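Local coordinates for extrinsic protein in photosystem II (Chaetoceros gracilis, PDB 4K7B), which is an extrinsic protein of photosystem II in a marine centric diatom, probably binding the photosystem at its surface, at residues L44-A49 and A62-I67. Numbering follows the deposited sequence. Where two conformers were deposited one is given.
Sequences LFNSGA and AQTNEI
Asn-46 and Thr-64 face each other between two helical segments, 44-49 on helix 39-49 and 62-67 on helix 54-73. Their CA atoms, the nearest pair between the segments, stand 9.0 Å apart. Both segments keep their i to i+4 helical bonding, as from Gly-48 N to Leu-44 O. In both Asn-46 and Thr-64 the bond from CA to CB is directed toward the other segment, and the two side chains span the distance between the backbones with one hydrogen bond, from Asn-46 ND2 to Thr-64 OG1 at 3.1 Å. The bond is nearly straight, with an N-H...O angle of 165°, and the hydroxyl oxygen lies 4° from the amide plane. Only 57 Å² is buried between the segments. The contact ties two successive helices, joined by a short linker, and their arrangement with helices 6-21 and 76-89 is consistent with the four-helix bundle of PsbQ-like proteins, the clan to which the Psb31 family belongs. In Thr-64 the hydroxyl sits anti to the carbonyl carbon, beside the backbone N (chi1 -59°), from where OG1 reaches both the Asn-46 amide and the carbonyl oxygen of Ala-60, one turn earlier in its own helix. Asn-46 OD1, which lies in plane at the edge of the Phe-45 ring, takes a further hydrogen bond with Tyr-86 OH, linking helix 76-89 to the same amide; having both its oxygen and its nitrogen engaged probably restrains the rotation of this buried group. An alanine here, lacking the amide, is likely to weaken the tie between the helices and open a gap, with Tyr-86 OH losing this mate and Thr-64 OG1 keeping its bond to Ala-60 O.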
loop_
_atom_site.group_PDB
_atom_site.type_symbol
_atom_site.label_atom_id
_atom_site.label_comp_id
_atom_site.label_asym_id
_atom_site.label_seq_id
_atom_site.Cartn_x
_atom_site.Cartn_y
_atom_site.Cartn_z
ATOM N N LEU A 44 -7.215 7.474 -2.682
ATOM C CA LEU A 44 -8.260 6.971 -3.562
ATOM C C LEU A 44 -8.701 5.552 -3.199
ATOM O O LEU A 44 -9.855 5.181 -3.433
ATOM C CB LEU A 44 -7.812 7.076 -5.017
ATOM C CG LEU A 44 -7.619 8.531 -5.447
ATOM C CD1 LEU A 44 -6.980 8.609 -6.823
ATOM C CD2 LEU A 44 -8.928 9.291 -5.394
ATOM N N PHE A 45 -7.805 4.762 -2.604
ATOM C CA PHE A 45 -8.242 3.513 -1.994
ATOM C C PHE A 45 -9.190 3.818 -0.856
ATOM O O PHE A 45 -10.262 3.255 -0.753
ATOM C CB PHE A 45 -7.091 2.665 -1.447
ATOM C CG PHE A 45 -7.562 1.368 -0.831
ATOM C CD1 PHE A 45 -7.675 0.219 -1.606
ATOM C CD2 PHE A 45 -7.941 1.310 0.512
ATOM C CE1 PHE A 45 -8.132 -0.968 -1.060
ATOM C CE2 PHE A 45 -8.399 0.135 1.067
ATOM C CZ PHE A 45 -8.507 -1.021 0.281
ATOM N N ASN A 46 -8.770 4.701 0.042
ATOM C CA ASN A 46 -9.590 4.954 1.206
ATOM C C ASN A 46 -10.973 5.506 0.854
ATOM O O ASN A 46 -11.965 5.114 1.471
ATOM C CB ASN A 46 -8.867 5.906 2.173
ATOM C CG ASN A 46 -7.578 5.310 2.717
ATOM O OD1 ASN A 46 -7.363 4.106 2.626
ATOM N ND2 ASN A 46 -6.721 6.158 3.288
ATOM N N SER A 47 -11.049 6.396 -0.136
ATOM C CA SER A 47 -12.333 6.988 -0.530
ATOM C C SER A 47 -13.167 6.067 -1.429
ATOM O O SER A 47 -14.392 6.048 -1.329
ATOM C CB SER A 47 -12.118 8.323 -1.256
ATOM O OG SER A 47 -11.581 9.312 -0.394
ATOM N N GLY A 48 -12.503 5.338 -2.301
ATOM C CA GLY A 48 -13.193 4.501 -3.280
ATOM C C GLY A 48 -13.613 3.143 -2.768
ATOM O O GLY A 48 -14.657 2.610 -3.155
ATOM N N ALA A 49 -12.794 2.558 -1.900
ATOM C CA ALA A 49 -13.140 1.286 -1.272
ATOM C C ALA A 49 -14.223 1.450 -0.213
ATOM O O ALA A 49 -14.973 0.508 0.058
ATOM C CB ALA A 49 -11.902 0.627 -0.652
ATOM N N ALA A 62 -6.624 6.906 9.438
ATOM C CA ALA A 62 -5.718 6.825 10.585
ATOM C C ALA A 62 -4.495 5.918 10.339
ATOM O O ALA A 62 -3.367 6.270 10.718
ATOM C CB ALA A 62 -6.473 6.408 11.853
ATOM N N GLN A 63 -4.718 4.772 9.701
ATOM C CA GLN A 63 -3.631 3.828 9.415
ATOM C C GLN A 63 -2.655 4.411 8.392
ATOM O O GLN A 63 -1.424 4.199 8.457
ATOM C CB GLN A 63 -4.219 2.496 8.928
ATOM C CG GLN A 63 -5.012 1.775 10.018
ATOM C CD GLN A 63 -6.091 0.856 9.473
ATOM O OE1 GLN A 63 -6.226 0.673 8.264
ATOM N NE2 GLN A 63 -6.877 0.279 10.376
ATOM N N THR A 64 -3.212 5.173 7.453
ATOM C CA THR A 64 -2.388 5.878 6.468
ATOM C C THR A 64 -1.494 6.914 7.162
ATOM O O THR A 64 -0.263 6.991 6.922
ATOM C CB THR A 64 -3.270 6.560 5.407
ATOM O OG1 THR A 64 -4.064 5.555 4.743
ATOM C CG2 THR A 64 -2.420 7.295 4.375
ATOM N N ASN A 65 -2.116 7.694 8.045
ATOM C CA ASN A 65 -1.371 8.676 8.819
ATOM C C ASN A 65 -0.259 7.996 9.609
ATOM O O ASN A 65 0.842 8.529 9.730
ATOM C CB ASN A 65 -2.276 9.449 9.772
ATOM C CG ASN A 65 -3.133 10.503 9.068
ATOM O OD1 ASN A 65 -2.832 10.945 7.968
ATOM N ND2 ASN A 65 -4.218 10.909 9.719
ATOM N N GLU A 66 -0.541 6.812 10.148
ATOM C CA GLU A 66 0.478 6.075 10.892
ATOM C C GLU A 66 1.671 5.703 10.010
ATOM O O GLU A 66 2.845 5.837 10.434
ATOM C CB GLU A 66 -0.118 4.817 11.524
ATOM C CG GLU A 66 0.739 4.237 12.623
ATOM C CD GLU A 66 0.801 5.139 13.841
ATOM O OE1 GLU A 66 1.826 5.117 14.553
ATOM O OE2 GLU A 66 -0.179 5.874 14.082
ATOM N N ILE A 67 1.384 5.227 8.791
ATOM C CA ILE A 67 2.473 4.979 7.842
ATOM C C ILE A 67 3.334 6.229 7.650
ATOM O O ILE A 67 4.572 6.162 7.698
ATOM C CB ILE A 67 1.948 4.503 6.477
ATOM C CG1 ILE A 67 1.295 3.137 6.620
ATOM C CG2 ILE A 67 3.080 4.463 5.439
ATOM C CD1 ILE A 67 0.514 2.738 5.394
#